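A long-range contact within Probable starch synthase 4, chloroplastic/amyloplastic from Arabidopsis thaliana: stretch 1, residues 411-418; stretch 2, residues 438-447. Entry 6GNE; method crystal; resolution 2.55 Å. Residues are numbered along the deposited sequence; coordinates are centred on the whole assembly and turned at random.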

# COMPACT_ATOMS: atom_id res chain seq x y z
N SER A 411 -15.31 -2.16 12.18
CA SER A 411 -15.26 -3.60 11.94
C SER A 411 -14.02 -4.16 12.66
O SER A 411 -12.92 -3.65 12.47
CB SER A 411 -15.21 -3.89 10.43
OG SER A 411 -15.29 -5.27 10.11
N ILE A 412 -14.22 -5.20 13.45
CA ILE A 412 -13.16 -5.72 14.35
C ILE A 412 -12.28 -6.76 13.69
O ILE A 412 -12.79 -7.73 13.17
CB ILE A 412 -13.77 -6.32 15.61
CG1 ILE A 412 -14.64 -5.26 16.33
CG2 ILE A 412 -12.69 -6.86 16.54
CD1 ILE A 412 -13.93 -3.94 16.64
N PRO A 413 -10.96 -6.55 13.68
CA PRO A 413 -10.10 -7.38 12.86
C PRO A 413 -9.75 -8.71 13.49
O PRO A 413 -9.67 -8.83 14.72
CB PRO A 413 -8.82 -6.53 12.69
CG PRO A 413 -8.79 -5.68 13.88
CD PRO A 413 -10.22 -5.39 14.20
N ILE A 414 -9.53 -9.68 12.63
CA ILE A 414 -8.98 -10.96 12.98
C ILE A 414 -7.76 -11.13 12.08
O ILE A 414 -7.89 -11.23 10.86
CB ILE A 414 -9.98 -12.12 12.71
CG1 ILE A 414 -11.33 -11.84 13.42
CG2 ILE A 414 -9.35 -13.47 13.07
CD1 ILE A 414 -12.39 -12.87 13.14
N ALA A 415 -6.58 -11.19 12.70
CA ALA A 415 -5.33 -11.02 12.01
C ALA A 415 -4.28 -12.00 12.48
O ALA A 415 -4.21 -12.32 13.66
CB ALA A 415 -4.82 -9.60 12.22
N ARG A 416 -3.42 -12.41 11.56
CA ARG A 416 -2.25 -13.18 11.95
C ARG A 416 -1.14 -12.26 12.48
O ARG A 416 -0.98 -11.17 11.97
CB ARG A 416 -1.75 -14.06 10.80
CG ARG A 416 -0.98 -15.28 11.32
CD ARG A 416 -0.50 -16.19 10.21
NE ARG A 416 0.75 -15.69 9.65
CZ ARG A 416 1.96 -15.93 10.13
NH1 ARG A 416 2.99 -15.41 9.51
NH2 ARG A 416 2.14 -16.68 11.20
N LYS A 417 -0.44 -12.69 13.52
CA LYS A 417 0.61 -11.89 14.15
C LYS A 417 1.87 -11.90 13.31
O LYS A 417 2.73 -12.77 13.46
CB LYS A 417 0.95 -12.39 15.54
CG LYS A 417 0.02 -11.88 16.59
CD LYS A 417 0.06 -12.74 17.86
CE LYS A 417 0.99 -12.20 18.93
NZ LYS A 417 0.79 -13.03 20.17
N THR A 418 1.95 -10.96 12.38
CA THR A 418 3.05 -10.93 11.48
C THR A 418 3.17 -9.54 10.91
O THR A 418 2.17 -8.87 10.66
CB THR A 418 2.90 -12.00 10.37
OG1 THR A 418 4.12 -12.06 9.63
CG2 THR A 418 1.77 -11.66 9.41
N GLN A 438 -5.68 -3.02 23.06
CA GLN A 438 -6.53 -4.18 22.73
C GLN A 438 -7.67 -3.76 21.78
O GLN A 438 -8.48 -2.92 22.11
CB GLN A 438 -7.09 -4.84 24.01
CG GLN A 438 -6.03 -5.56 24.85
CD GLN A 438 -6.57 -6.28 26.09
OE1 GLN A 438 -7.42 -5.78 26.81
NE2 GLN A 438 -6.04 -7.47 26.35
N ASN A 439 -7.72 -4.35 20.59
CA ASN A 439 -8.68 -3.91 19.57
C ASN A 439 -9.24 -4.98 18.67
O ASN A 439 -9.97 -4.65 17.75
CB ASN A 439 -8.04 -2.82 18.70
CG ASN A 439 -6.78 -3.30 17.99
OD1 ASN A 439 -6.48 -4.52 17.97
ND2 ASN A 439 -6.06 -2.37 17.38
N GLY A 440 -8.93 -6.25 18.90
CA GLY A 440 -9.34 -7.30 17.96
C GLY A 440 -8.94 -8.69 18.40
O GLY A 440 -8.89 -9.00 19.60
N PHE A 441 -8.68 -9.54 17.42
CA PHE A 441 -8.34 -10.94 17.66
C PHE A 441 -7.19 -11.34 16.79
O PHE A 441 -7.16 -10.99 15.62
CB PHE A 441 -9.54 -11.83 17.33
CG PHE A 441 -10.75 -11.53 18.16
CD1 PHE A 441 -11.65 -10.58 17.74
CD2 PHE A 441 -10.95 -12.18 19.35
CE1 PHE A 441 -12.75 -10.28 18.50
CE2 PHE A 441 -12.07 -11.90 20.12
CZ PHE A 441 -12.96 -10.92 19.70
N THR A 442 -6.22 -12.07 17.37
CA THR A 442 -5.04 -12.52 16.63
C THR A 442 -4.78 -14.00 16.78
O THR A 442 -5.31 -14.64 17.64
CB THR A 442 -3.76 -11.71 17.02
OG1 THR A 442 -3.34 -11.99 18.36
CG2 THR A 442 -3.97 -10.20 16.86
N PHE A 443 -3.95 -14.53 15.91
CA PHE A 443 -3.42 -15.90 16.06
C PHE A 443 -2.00 -15.97 15.51
O PHE A 443 -1.61 -15.16 14.65
CB PHE A 443 -4.34 -16.92 15.37
CG PHE A 443 -4.48 -16.75 13.90
CD1 PHE A 443 -5.34 -15.80 13.36
CD2 PHE A 443 -3.76 -17.56 13.03
CE1 PHE A 443 -5.47 -15.67 11.99
CE2 PHE A 443 -3.87 -17.43 11.64
CZ PHE A 443 -4.72 -16.48 11.12
N GLN A 444 -1.24 -16.95 15.99
CA GLN A 444 0.15 -17.08 15.63
C GLN A 444 0.34 -17.93 14.35
O GLN A 444 0.77 -17.42 13.32
CB GLN A 444 0.94 -17.64 16.81
CG GLN A 444 2.46 -17.48 16.69
CD GLN A 444 2.92 -15.99 16.57
OE1 GLN A 444 3.04 -15.27 17.60
NE2 GLN A 444 3.15 -15.51 15.30
N THR A 445 -0.01 -19.19 14.41
CA THR A 445 0.34 -20.15 13.38
C THR A 445 -0.56 -20.03 12.17
O THR A 445 -1.77 -19.92 12.33
CB THR A 445 0.20 -21.59 13.90
OG1 THR A 445 0.55 -21.63 15.29
CG2 THR A 445 1.09 -22.55 13.09
N ALA A 446 0.02 -20.15 10.97
CA ALA A 446 -0.71 -20.00 9.72
C ALA A 446 -1.41 -21.29 9.30
O ALA A 446 -1.15 -21.81 8.24
CB ALA A 446 0.25 -19.55 8.65
N ASP A 447 -2.30 -21.81 10.14
CA ASP A 447 -3.08 -23.02 9.84
C ASP A 447 -4.54 -22.88 10.32
O ASP A 447 -4.90 -21.89 11.01
CB ASP A 447 -2.38 -24.27 10.39
CG ASP A 447 -2.23 -24.28 11.92
OD1 ASP A 447 -2.86 -23.48 12.63
OD2 ASP A 447 -1.47 -25.14 12.43

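The contact is a pairing of two parallel β-strands, carried by a ladder of backbone hydrogen bonds and extended at its C-terminal end by Arg416, Lys417 and Gln444. The strand axes approach to 4.7 Å and their directions differ by 12°; Ile414 pairs with Phe441, Ala415 with Thr442 and Arg416 with Phe443, at CA–CA distances of 4.7 to 5.1 Å.

Four bonds zigzag between the chains, as parallel geometry requires: Phe441 N to Pro413 O (3.0 Å), Ala415 N to Phe441 O (3.0 Å), Phe443 N to Ala415 O (3.2 Å) and Lys417 N to Phe443 O (3.0 Å), with N–H···O angles of 146–162°. Pro413 fits because the ladder asks only for its carbonyl; no amide hydrogen is needed there, and its ring CD packs 3.6 Å from Asn439 O. CA-H···O contacts supplement the ladder, among them Thr442 CA to Ala415 O at 3.1 Å.

Gly440 also suits its position: an ideal CB would lie 2.8 Å from Pro413 O, a clash. Gly440 CA lies 3.7 Å from Ile412 CG2, which also packs against Phe441 CE1 at 3.9 Å, apolar against apolar in a buried setting.

Ile414, Arg416, Phe441 and Phe443 share one sheet face, Ala415 and Thr442 the other. Arg416 serves two roles. Arg416 CG sits over the Phe443 ring, 4.0 Å from its centroid and 28° off the normal, a CH-π contact; farther out, Arg416 NH2 donates to Gln444 O at 2.6 Å, with that oxygen near the guanidinium plane, while Ala446 CB lies over one guanidinium face. A long aliphatic stem with a charged, donor-rich tip suits this partly exposed site. Gln444 points its CB away, but its end returns, and Gln444 NE2 makes a weak hydrogen bond to Lys417 O (3.3 Å, 132°). Altogether, 678 Å² is buried, summed over both stretches.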